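Local structure of tryptophan--tRNA ligase (Mycoplasma pneumoniae, 2YY5) at residues Met96-Gln110 and Gln157-Ile171. The protein probably catalyses the ATP-dependent attachment of tryptophan to tRNA(Trp), working as a homodimer of the class I aminoacyl-tRNA synthetase family. The protein carries 1 engineered substitution. Residues are numbered along the deposited sequence; the frame is centred on the assembly and turned at random.
With WSA (5'-O-[(L-tryptophylamino)sulfonyl]adenosine), chain J; SO4 (sulfate ion), chain I.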
ATOM      1  N   MET B  96       6.812  -1.491  -4.542  1.00 19.42           N
ATOM      2  CA  MET B  96       8.015  -1.049  -3.854  1.00 16.34           C
ATOM      3  C   MET B  96       8.020  -1.620  -2.434  1.00 16.54           C
ATOM      4  O   MET B  96       9.007  -2.220  -2.004  1.00 19.75           O
ATOM      5  CB  MET B  96       8.056   0.480  -3.821  1.00 16.58           C
ATOM      6  CG  MET B  96       9.190   1.111  -4.627  1.00 16.31           C
ATOM      7  SD  MET B  96       9.314   0.623  -6.360  1.00 24.46           S
ATOM      8  CE  MET B  96      10.840  -0.306  -6.320  1.00 33.35           C
ATOM      9  N   MET B  97       6.903  -1.462  -1.724  1.00 12.57           N
ATOM     10  CA  MET B  97       6.769  -1.961  -0.353  1.00 10.68           C
ATOM     11  C   MET B  97       7.057  -3.464  -0.207  1.00 13.34           C
ATOM     12  O   MET B  97       7.779  -3.879   0.703  1.00 14.26           O
ATOM     13  CB  MET B  97       5.363  -1.649   0.187  1.00 12.48           C
ATOM     14  CG  MET B  97       5.104  -2.148   1.612  1.00 13.86           C
ATOM     15  SD  MET B  97       3.497  -1.685   2.294  1.00 23.28           S
ATOM     16  CE  MET B  97       2.344  -2.573   1.130  1.00 11.80           C
ATOM     17  N   VAL B  98       6.493  -4.281  -1.092  1.00 13.82           N
ATOM     18  CA  VAL B  98       6.731  -5.715  -1.021  1.00 14.70           C
ATOM     19  C   VAL B  98       8.168  -6.045  -1.381  1.00 17.95           C
ATOM     20  O   VAL B  98       8.630  -7.149  -1.107  1.00 21.10           O
ATOM     21  CB  VAL B  98       5.812  -6.524  -1.962  1.00 16.05           C
ATOM     22  CG1 VAL B  98       4.381  -6.396  -1.525  1.00 13.43           C
ATOM     23  CG2 VAL B  98       6.003  -6.076  -3.406  1.00 14.63           C
ATOM     24  N   GLN B  99       8.875  -5.101  -2.002  1.00 18.01           N
ATOM     25  CA  GLN B  99      10.268  -5.343  -2.363  1.00 19.28           C
ATOM     26  C   GLN B  99      11.241  -4.777  -1.335  1.00 19.74           C
ATOM     27  O   GLN B  99      12.454  -4.871  -1.506  1.00 24.84           O
ATOM     28  CB  GLN B  99      10.585  -4.765  -3.737  1.00 16.74           C
ATOM     29  CG  GLN B  99      10.120  -5.626  -4.898  1.00 27.17           C
ATOM     30  CD  GLN B  99      10.816  -6.983  -4.959  1.00 29.20           C
ATOM     31  OE1 GLN B  99      10.235  -8.012  -4.603  1.00 23.83           O
ATOM     32  NE2 GLN B  99      12.069  -6.988  -5.411  1.00 20.37           N
ATOM     33  N   SER B 100      10.715  -4.192  -0.267  1.00 15.03           N
ATOM     34  CA  SER B 100      11.576  -3.642   0.776  1.00 23.36           C
ATOM     35  C   SER B 100      11.485  -4.550   1.987  1.00 21.02           C
ATOM     36  O   SER B 100      10.639  -5.441   2.036  1.00 27.74           O
ATOM     37  CB  SER B 100      11.129  -2.231   1.174  1.00 15.16           C
ATOM     38  OG  SER B 100       9.900  -2.266   1.877  1.00 11.45           O
ATOM     39  N   ASN B 101      12.371  -4.342   2.949  1.00 16.35           N
ATOM     40  CA  ASN B 101      12.347  -5.125   4.178  1.00 23.87           C
ATOM     41  C   ASN B 101      12.165  -4.162   5.354  1.00 22.74           C
ATOM     42  O   ASN B 101      12.482  -2.976   5.254  1.00 21.06           O
ATOM     43  CB  ASN B 101      13.643  -5.933   4.345  1.00 23.30           C
ATOM     44  CG  ASN B 101      14.886  -5.123   4.031  1.00 30.55           C
ATOM     45  OD1 ASN B 101      15.362  -5.121   2.898  1.00 25.89           O
ATOM     46  ND2 ASN B 101      15.411  -4.418   5.033  1.00 30.94           N
ATOM     47  N   LEU B 102      11.646  -4.667   6.464  1.00 21.82           N
ATOM     48  CA  LEU B 102      11.423  -3.824   7.635  1.00 24.05           C
ATOM     49  C   LEU B 102      12.707  -3.156   8.119  1.00 23.54           C
ATOM     50  O   LEU B 102      12.716  -1.980   8.492  1.00 28.18           O
ATOM     51  CB  LEU B 102      10.819  -4.660   8.768  1.00 20.89           C
ATOM     52  CG  LEU B 102       9.510  -5.377   8.437  1.00 15.28           C
ATOM     53  CD1 LEU B 102       9.070  -6.188   9.632  1.00 14.07           C
ATOM     54  CD2 LEU B 102       8.445  -4.361   8.058  1.00 12.33           C
ATOM     55  N   GLY B 103      13.793  -3.918   8.105  1.00 26.25           N
ATOM     56  CA  GLY B 103      15.075  -3.403   8.546  1.00 25.95           C
ATOM     57  C   GLY B 103      15.458  -2.070   7.940  1.00 25.69           C
ATOM     58  O   GLY B 103      15.692  -1.115   8.667  1.00 29.74           O
ATOM     59  N   GLU B 104      15.516  -1.991   6.614  1.00 26.39           N
ATOM     60  CA  GLU B 104      15.894  -0.738   5.968  1.00 26.88           C
ATOM     61  C   GLU B 104      14.906   0.388   6.247  1.00 29.44           C
ATOM     62  O   GLU B 104      15.294   1.559   6.299  1.00 30.01           O
ATOM     63  CB  GLU B 104      16.058  -0.933   4.452  1.00 19.18           C
ATOM     64  CG  GLU B 104      14.840  -1.471   3.721  1.00 15.42           C
ATOM     65  CD  GLU B 104      15.136  -1.787   2.258  1.00 22.06           C
ATOM     66  OE1 GLU B 104      14.273  -2.396   1.589  1.00 20.91           O
ATOM     67  OE2 GLU B 104      16.231  -1.424   1.772  1.00 20.00           O
ATOM     68  N   LEU B 105      13.636   0.041   6.438  1.00 26.14           N
ATOM     69  CA  LEU B 105      12.629   1.058   6.708  1.00 29.06           C
ATOM     70  C   LEU B 105      12.711   1.553   8.147  1.00 31.58           C
ATOM     71  O   LEU B 105      12.424   2.717   8.428  1.00 28.37           O
ATOM     72  CB  LEU B 105      11.228   0.513   6.401  1.00 27.50           C
ATOM     73  CG  LEU B 105      10.941   0.251   4.913  1.00 28.86           C
ATOM     74  CD1 LEU B 105       9.632  -0.508   4.761  1.00 15.05           C
ATOM     75  CD2 LEU B 105      10.901   1.577   4.145  1.00 22.74           C
ATOM     76  N   GLN B 106      13.132   0.673   9.053  1.00 33.29           N
ATOM     77  CA  GLN B 106      13.249   1.024  10.470  1.00 32.14           C
ATOM     78  C   GLN B 106      14.454   1.887  10.820  1.00 31.49           C
ATOM     79  O   GLN B 106      14.445   2.590  11.828  1.00 26.32           O
ATOM     80  CB  GLN B 106      13.263  -0.245  11.309  1.00 31.77           C
ATOM     81  CG  GLN B 106      11.924  -0.935  11.327  1.00 37.85           C
ATOM     82  CD  GLN B 106      11.947  -2.236  12.090  1.00 42.48           C
ATOM     83  OE1 GLN B 106      10.900  -2.735  12.510  1.00 43.20           O
ATOM     84  NE2 GLN B 106      13.139  -2.806  12.266  1.00 30.34           N
ATOM     85  N   ARG B 107      15.495   1.828   9.995  1.00 37.17           N
ATOM     86  CA  ARG B 107      16.690   2.628  10.234  1.00 39.05           C
ATOM     87  C   ARG B 107      16.535   4.046   9.681  1.00 40.31           C
ATOM     88  O   ARG B 107      17.391   4.900   9.923  1.00 39.98           O
ATOM     89  CB  ARG B 107      17.931   1.970   9.609  1.00 39.03           C
ATOM     90  CG  ARG B 107      18.526   0.808  10.403  1.00 42.79           C
ATOM     91  CD  ARG B 107      17.725  -0.458  10.199  1.00 57.24           C
ATOM     92  NE  ARG B 107      18.304  -1.640  10.838  1.00 65.25           N
ATOM     93  CZ  ARG B 107      18.151  -1.960  12.121  1.00 72.30           C
ATOM     94  NH1 ARG B 107      18.719  -3.059  12.602  1.00 75.21           N
ATOM     95  NH2 ARG B 107      17.428  -1.189  12.927  1.00 74.10           N
ATOM     96  N   MET B 108      15.456   4.301   8.938  1.00 39.09           N
ATOM     97  CA  MET B 108      15.231   5.637   8.379  1.00 35.64           C
ATOM     98  C   MET B 108      15.203   6.648   9.523  1.00 35.23           C
ATOM     99  O   MET B 108      14.476   6.479  10.502  1.00 39.10           O
ATOM    100  CB  MET B 108      13.912   5.689   7.600  1.00 30.21           C
ATOM    101  CG  MET B 108      13.879   4.858   6.323  1.00 33.45           C
ATOM    102  SD  MET B 108      14.828   5.555   4.946  1.00 36.19           S
ATOM    103  CE  MET B 108      16.326   4.567   5.028  1.00 41.16           C
ATOM    104  N   THR B 109      16.005   7.697   9.402  1.00 35.27           N
ATOM    105  CA  THR B 109      16.075   8.710  10.444  1.00 36.50           C
ATOM    106  C   THR B 109      14.737   9.396  10.655  1.00 34.53           C
ATOM    107  O   THR B 109      14.355   9.692  11.784  1.00 38.11           O
ATOM    108  CB  THR B 109      17.152   9.781  10.124  1.00 35.41           C
ATOM    109  OG1 THR B 109      16.806  10.469   8.915  1.00 40.44           O
ATOM    110  CG2 THR B 109      18.516   9.125   9.954  1.00 32.43           C
ATOM    111  N   GLN B 110      14.020   9.645   9.569  1.00 33.62           N
ATOM    112  CA  GLN B 110      12.731  10.305   9.669  1.00 36.86           C
ATOM    113  C   GLN B 110      11.747   9.448  10.455  1.00 37.74           C
ATOM    114  O   GLN B 110      10.885   9.967  11.156  1.00 43.72           O
ATOM    115  CB  GLN B 110      12.172  10.577   8.280  1.00 41.97           C
ATOM    116  CG  GLN B 110      11.522  11.929   8.141  1.00 51.61           C
ATOM    117  CD  GLN B 110      12.531  13.029   7.906  1.00 56.89           C
ATOM    118  OE1 GLN B 110      13.445  12.880   7.093  1.00 56.81           O
ATOM    119  NE2 GLN B 110      12.365  14.151   8.601  1.00 56.97           N
ATOM    120  N   GLN B 157      15.359  15.198   2.588  1.00 27.59           N
ATOM    121  CA  GLN B 157      14.848  14.118   1.756  1.00 26.22           C
ATOM    122  C   GLN B 157      15.916  13.225   1.132  1.00 29.56           C
ATOM    123  O   GLN B 157      15.599  12.406   0.268  1.00 28.37           O
ATOM    124  CB  GLN B 157      13.965  14.700   0.654  1.00 29.75           C
ATOM    125  CG  GLN B 157      12.673  15.270   1.183  1.00 28.04           C
ATOM    126  CD  GLN B 157      11.894  14.238   1.962  1.00 25.76           C
ATOM    127  OE1 GLN B 157      11.279  13.344   1.383  1.00 26.43           O
ATOM    128  NE2 GLN B 157      11.936  14.339   3.286  1.00 20.41           N
ATOM    129  N   LYS B 158      17.166  13.364   1.578  1.00 30.31           N
ATOM    130  CA  LYS B 158      18.270  12.577   1.028  1.00 30.98           C
ATOM    131  C   LYS B 158      18.184  11.068   1.244  1.00 26.98           C
ATOM    132  O   LYS B 158      18.385  10.300   0.301  1.00 26.52           O
ATOM    133  CB  LYS B 158      19.616  13.076   1.563  1.00 34.74           C
ATOM    134  CG  LYS B 158      20.795  12.199   1.126  1.00 39.43           C
ATOM    135  CD  LYS B 158      22.140  12.746   1.577  1.00 44.76           C
ATOM    136  CE  LYS B 158      22.617  13.858   0.664  1.00 49.07           C
ATOM    137  NZ  LYS B 158      21.576  14.909   0.504  1.00 57.86           N
ATOM    138  N   GLN B 159      17.913  10.639   2.473  1.00 25.93           N
ATOM    139  CA  GLN B 159      17.813   9.208   2.762  1.00 28.31           C
ATOM    140  C   GLN B 159      16.769   8.553   1.867  1.00 25.68           C
ATOM    141  O   GLN B 159      16.959   7.431   1.391  1.00 20.43           O
ATOM    142  CB  GLN B 159      17.419   8.956   4.220  1.00 28.34           C
ATOM    143  CG  GLN B 159      18.558   8.631   5.169  1.00 35.29           C
ATOM    144  CD  GLN B 159      18.095   7.786   6.355  1.00 36.15           C
ATOM    145  OE1 GLN B 159      17.099   8.100   7.013  1.00 32.20           O
ATOM    146  NE2 GLN B 159      18.818   6.707   6.627  1.00 37.67           N
ATOM    147  N   HIS B 160      15.661   9.258   1.660  1.00 18.15           N
ATOM    148  CA  HIS B 160      14.575   8.749   0.836  1.00 16.92           C
ATOM    149  C   HIS B 160      15.033   8.525  -0.597  1.00 17.55           C
ATOM    150  O   HIS B 160      14.699   7.506  -1.206  1.00 17.04           O
ATOM    151  CB  HIS B 160      13.395   9.713   0.895  1.00 19.63           C
ATOM    152  CG  HIS B 160      12.729   9.747   2.235  1.00 24.80           C
ATOM    153  ND1 HIS B 160      12.071  10.859   2.712  1.00 22.57           N
ATOM    154  CD2 HIS B 160      12.612   8.796   3.192  1.00 19.89           C
ATOM    155  CE1 HIS B 160      11.576  10.592   3.909  1.00 19.07           C
ATOM    156  NE2 HIS B 160      11.892   9.346   4.225  1.00 19.70           N
ATOM    157  N   LEU B 161      15.806   9.464  -1.137  1.00 14.22           N
ATOM    158  CA  LEU B 161      16.306   9.302  -2.492  1.00 17.42           C
ATOM    159  C   LEU B 161      17.246   8.098  -2.569  1.00 17.06           C
ATOM    160  O   LEU B 161      17.255   7.366  -3.555  1.00 25.72           O
ATOM    161  CB  LEU B 161      17.006  10.577  -2.964  1.00 14.66           C
ATOM    162  CG  LEU B 161      16.135  11.378  -3.942  1.00 23.59           C
ATOM    163  CD1 LEU B 161      15.841  10.520  -5.152  1.00 13.07           C
ATOM    164  CD2 LEU B 161      14.822  11.810  -3.284  1.00 18.18           C
ATOM    165  N   GLU B 162      18.021   7.882  -1.516  1.00 21.43           N
ATOM    166  CA  GLU B 162      18.932   6.750  -1.471  1.00 25.90           C
ATOM    167  C   GLU B 162      18.144   5.435  -1.421  1.00 25.64           C
ATOM    168  O   GLU B 162      18.462   4.503  -2.161  1.00 30.06           O
ATOM    169  CB  GLU B 162      19.853   6.864  -0.253  1.00 28.48           C
ATOM    170  CG  GLU B 162      20.616   8.185  -0.190  1.00 31.29           C
ATOM    171  CD  GLU B 162      21.485   8.322   1.059  1.00 40.13           C
ATOM    172  OE1 GLU B 162      20.975   8.117   2.187  1.00 37.62           O
ATOM    173  OE2 GLU B 162      22.680   8.649   0.913  1.00 37.48           O
ATOM    174  N   LEU B 163      17.119   5.363  -0.565  1.00 20.36           N
ATOM    175  CA  LEU B 163      16.296   4.150  -0.438  1.00 22.28           C
ATOM    176  C   LEU B 163      15.661   3.856  -1.793  1.00 25.19           C
ATOM    177  O   LEU B 163      15.554   2.703  -2.220  1.00 21.29           O
ATOM    178  CB  LEU B 163      15.178   4.352   0.598  1.00 23.97           C
ATOM    179  CG  LEU B 163      14.588   3.151   1.361  1.00 28.85           C
ATOM    180  CD1 LEU B 163      13.109   3.416   1.659  1.00 24.07           C
ATOM    181  CD2 LEU B 163      14.733   1.871   0.559  1.00 26.77           C
ATOM    182  N   THR B 164      15.251   4.923  -2.471  1.00 21.95           N
ATOM    183  CA  THR B 164      14.622   4.802  -3.772  1.00 21.38           C
ATOM    184  C   THR B 164      15.571   4.240  -4.825  1.00 21.96           C
ATOM    185  O   THR B 164      15.163   3.468  -5.688  1.00 24.03           O
ATOM    186  CB  THR B 164      14.089   6.153  -4.244  1.00 16.33           C
ATOM    187  OG1 THR B 164      13.106   6.620  -3.316  1.00 11.80           O
ATOM    188  CG2 THR B 164      13.461   6.018  -5.610  1.00 12.71           C
ATOM    189  N   ARG B 165      16.835   4.629  -4.762  1.00 16.97           N
ATOM    190  CA  ARG B 165      17.801   4.124  -5.719  1.00 12.95           C
ATOM    191  C   ARG B 165      18.151   2.681  -5.373  1.00 15.39           C
ATOM    192  O   ARG B 165      18.423   1.881  -6.259  1.00 21.24           O
ATOM    193  CB  ARG B 165      19.060   4.989  -5.713  1.00  9.08           C
ATOM    194  CG  ARG B 165      18.771   6.478  -5.814  1.00 20.08           C
ATOM    195  CD  ARG B 165      20.035   7.260  -6.092  1.00 22.04           C
ATOM    196  NE  ARG B 165      20.530   6.974  -7.430  1.00 30.49           N
ATOM    197  CZ  ARG B 165      21.800   7.070  -7.795  1.00 32.88           C
ATOM    198  NH1 ARG B 165      22.154   6.787  -9.042  1.00 32.42           N
ATOM    199  NH2 ARG B 165      22.713   7.440  -6.911  1.00 42.46           N
ATOM    200  N   ASP B 166      18.146   2.339  -4.089  1.00 20.42           N
ATOM    201  CA  ASP B 166      18.460   0.967  -3.694  1.00 21.68           C
ATOM    202  C   ASP B 166      17.358   0.027  -4.177  1.00 23.25           C
ATOM    203  O   ASP B 166      17.635  -1.080  -4.643  1.00 25.81           O
ATOM    204  CB  ASP B 166      18.613   0.840  -2.169  1.00 23.74           C
ATOM    205  CG  ASP B 166      19.760   1.672  -1.622  1.00 30.10           C
ATOM    206  OD1 ASP B 166      20.678   2.006  -2.411  1.00 31.09           O
ATOM    207  OD2 ASP B 166      19.750   1.981  -0.404  1.00 27.61           O
ATOM    208  N   LEU B 167      16.110   0.479  -4.066  1.00 21.97           N
ATOM    209  CA  LEU B 167      14.959  -0.314  -4.498  1.00 23.85           C
ATOM    210  C   LEU B 167      14.938  -0.439  -6.018  1.00 21.60           C
ATOM    211  O   LEU B 167      14.596  -1.489  -6.556  1.00 22.80           O
ATOM    212  CB  LEU B 167      13.641   0.324  -4.016  1.00 20.53           C
ATOM    213  CG  LEU B 167      13.362   0.361  -2.505  1.00 22.34           C
ATOM    214  CD1 LEU B 167      11.979   0.970  -2.245  1.00 11.00           C
ATOM    215  CD2 LEU B 167      13.435  -1.056  -1.936  1.00 19.88           C
ATOM    216  N   ALA B 168      15.298   0.637  -6.705  1.00 21.84           N
ATOM    217  CA  ALA B 168      15.327   0.639  -8.160  1.00 23.91           C
ATOM    218  C   ALA B 168      16.356  -0.394  -8.640  1.00 23.82           C
ATOM    219  O   ALA B 168      16.097  -1.177  -9.562  1.00 11.91           O
ATOM    220  CB  ALA B 168      15.687   2.031  -8.667  1.00 20.28           C
ATOM    221  N   GLN B 169      17.519  -0.398  -7.997  1.00 20.72           N
ATOM    222  CA  GLN B 169      18.572  -1.342  -8.344  1.00 21.94           C
ATOM    223  C   GLN B 169      18.160  -2.762  -7.957  1.00 20.42           C
ATOM    224  O   GLN B 169      18.424  -3.717  -8.689  1.00 19.95           O
ATOM    225  CB  GLN B 169      19.877  -0.951  -7.647  1.00 23.17           C
ATOM    226  CG  GLN B 169      20.602   0.220  -8.303  1.00 19.29           C
ATOM    227  CD  GLN B 169      21.885   0.566  -7.576  1.00 21.08           C
ATOM    228  OE1 GLN B 169      21.859   1.117  -6.474  1.00 21.46           O
ATOM    229  NE2 GLN B 169      23.016   0.228  -8.179  1.00 15.66           N
ATOM    230  N   ARG B 170      17.518  -2.892  -6.801  1.00 20.75           N
ATOM    231  CA  ARG B 170      17.019  -4.183  -6.326  1.00 18.90           C
ATOM    232  C   ARG B 170      16.054  -4.730  -7.402  1.00 20.33           C
ATOM    233  O   ARG B 170      16.211  -5.857  -7.861  1.00 18.74           O
ATOM    234  CB  ARG B 170      16.303  -3.963  -4.984  1.00 25.92           C
ATOM    235  CG  ARG B 170      15.594  -5.158  -4.337  1.00 26.46           C
ATOM    236  CD  ARG B 170      16.394  -5.765  -3.188  1.00 35.71           C
ATOM    237  NE  ARG B 170      16.984  -4.796  -2.254  1.00 32.16           N
ATOM    238  CZ  ARG B 170      16.317  -4.087  -1.343  1.00 24.68           C
ATOM    239  NH1 ARG B 170      15.007  -4.206  -1.214  1.00 26.97           N
ATOM    240  NH2 ARG B 170      16.974  -3.267  -0.537  1.00 24.99           N
ATOM    241  N   ILE B 171      15.080  -3.910  -7.814  1.00 19.08           N
ATOM    242  CA  ILE B 171      14.081  -4.277  -8.833  1.00 21.21           C
ATOM    243  C   ILE B 171      14.748  -4.617 -10.177  1.00 25.42           C
ATOM    244  O   ILE B 171      14.395  -5.591 -10.850  1.00 22.63           O
ATOM    245  CB  ILE B 171      13.076  -3.106  -9.087  1.00 24.59           C
ATOM    246  CG1 ILE B 171      12.312  -2.755  -7.805  1.00 21.79           C
ATOM    247  CG2 ILE B 171      12.119  -3.463 -10.216  1.00 20.37           C
ATOM    248  CD1 ILE B 171      11.449  -3.856  -7.279  1.00 28.31           C
TER
HETATM  249  CD2 WSA J1351       7.986  13.556  -2.342  1.00  8.48           C
HETATM  250  CE3 WSA J1351       8.915  14.517  -2.724  1.00 13.39           C
HETATM  251  CZ3 WSA J1351       9.677  14.317  -3.868  1.00  7.01           C
HETATM  252  CH2 WSA J1351       9.510  13.159  -4.624  1.00  7.52           C
HETATM  253  CZ2 WSA J1351       8.582  12.200  -4.238  1.00  8.15           C
HETATM  254  CE2 WSA J1351       7.820  12.400  -3.093  1.00 10.33           C
HETATM  255  N11 WSA J1351       6.864  11.680  -2.510  1.00  8.53           N
HETATM  256  CD1 WSA J1351       6.419  12.323  -1.434  1.00  9.92           C
HETATM  257  CG  WSA J1351       7.076  13.473  -1.294  1.00  7.70           C
HETATM  258  CB  WSA J1351       6.850  14.509  -0.195  1.00 12.19           C
HETATM  259  CA  WSA J1351       8.102  14.698   0.665  1.00 17.01           C
HETATM  260  NH3 WSA J1351       8.509  13.423   1.269  1.00  5.23           N
HETATM  261  C   WSA J1351       7.793  15.714   1.768  1.00 18.47           C
HETATM  262  O   WSA J1351       7.141  15.379   2.752  1.00 36.46           O
HETATM  263  NS  WSA J1351       8.254  16.949   1.602  1.00 26.68           N
HETATM  264  S   WSA J1351       7.415  17.995   2.531  1.00 28.05           S
HETATM  265  O1S WSA J1351       5.964  17.968   2.154  1.00 10.99           O
HETATM  266  O2S WSA J1351       7.539  17.615   3.977  1.00 20.32           O
HETATM  267  O5' WSA J1351       7.981  19.287   2.284  1.00 17.98           O
HETATM  268  C5' WSA J1351       8.084  19.737   0.928  1.00  8.26           C
HETATM  269  C4' WSA J1351       9.508  20.085   0.482  1.00 17.17           C
HETATM  270  O4' WSA J1351      10.063  21.080   1.360  1.00 10.38           O
HETATM  271  C3' WSA J1351      10.473  18.897   0.502  1.00 19.43           C
HETATM  272  O3' WSA J1351      11.352  18.973  -0.624  1.00 19.60           O
HETATM  273  C2' WSA J1351      11.257  19.152   1.788  1.00 23.26           C
HETATM  274  O2' WSA J1351      12.550  18.546   1.691  1.00 20.23           O
HETATM  275  C1' WSA J1351      11.402  20.668   1.673  1.00 10.25           C
HETATM  276  N9  WSA J1351      11.807  21.241   2.980  1.00 16.91           N
HETATM  277  C8  WSA J1351      11.181  21.021   4.134  1.00 12.79           C
HETATM  278  N7  WSA J1351      11.762  21.728   5.100  1.00 17.08           N
HETATM  279  C5  WSA J1351      12.769  22.407   4.554  1.00 11.42           C
HETATM  280  C4  WSA J1351      12.803  22.086   3.203  1.00 13.77           C
HETATM  281  N3  WSA J1351      13.742  22.646   2.423  1.00 14.55           N
HETATM  282  C2  WSA J1351      14.623  23.492   2.929  1.00 11.78           C
HETATM  283  N1  WSA J1351      14.615  23.818   4.209  1.00 19.08           N
HETATM  284  C6  WSA J1351      13.706  23.298   5.048  1.00 19.36           C
HETATM  285  N6  WSA J1351      13.691  23.642   6.335  1.00 22.81           N
HETATM  286  S   SO4 I1361       9.103  13.317   5.278  1.00 43.51           S
HETATM  287  O1  SO4 I1361       9.967  12.305   5.893  1.00 50.90           O
HETATM  288  O2  SO4 I1361       9.632  13.655   3.945  1.00 49.21           O
HETATM  289  O3  SO4 I1361       7.736  12.773   5.137  1.00 52.05           O
HETATM  290  O4  SO4 I1361       9.080  14.513   6.139  1.00 46.29           O
HETATM  291  O   HOH W   1      18.594  -0.245   1.922  1.00 35.27           O
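Along segment 96-110, Met96, Glu104 and Met108 face Leu167, Leu163 and Gln159 in turn, and the short helix 102-106 runs almost antiparallel to helix 158-171, at 162° with the axes 11.9 Å apart. The contact joins helix 158-175 to the helices of residues 87-115 within the Rossmann-type nucleotide-binding domain of a class I synthetase, and illustrates how polar links can alternate with apolar packing. At one end Glu104 and Arg170 meet from opposite directions in a salt bridge. OE2 of Glu104 receives NH2 of Arg170 on its syn side at 3.0 Å, in the guanidinium plane, while OE1 takes a weaker bond from NH1. OE1 also accepts a hydrogen bond from the backbone N of Asn101 on its anti side, so the carboxylate ties the start of its own helix to the neighbouring one. CG of Glu104 sits between the backbone N and the carbonyl carbon (chi1 57°), and the extended chain beyond carries the acid across. A water bonded to OE2 reaches weakly to Asp166. At this same end Met96 packs on Leu167 and Ile171, its CG 3.7 Å from CD1 of Leu167.

In the middle, CD1 of Leu163 meets CD2 of Leu105 at 3.8 Å, the two leucines crossing nearly at right angles. Leu105 also packs on Thr130 of the second subunit, which places this layer next to the dimer interface. Met108 slides past Gln159 in the opposite direction, its CE 3.7 Å from NE2. At the N-cap of helix 158-171, Gln157 OE1 accepts hydrogen bonds from the amino group of the tryptophanyl-adenylate analogue and from His160 ND1. Gln159 OE1, meanwhile, takes two donors from Thr109: OG1 from above the carbonyl plane, and the backbone N on an in-plane lone pair at 2.7 Å.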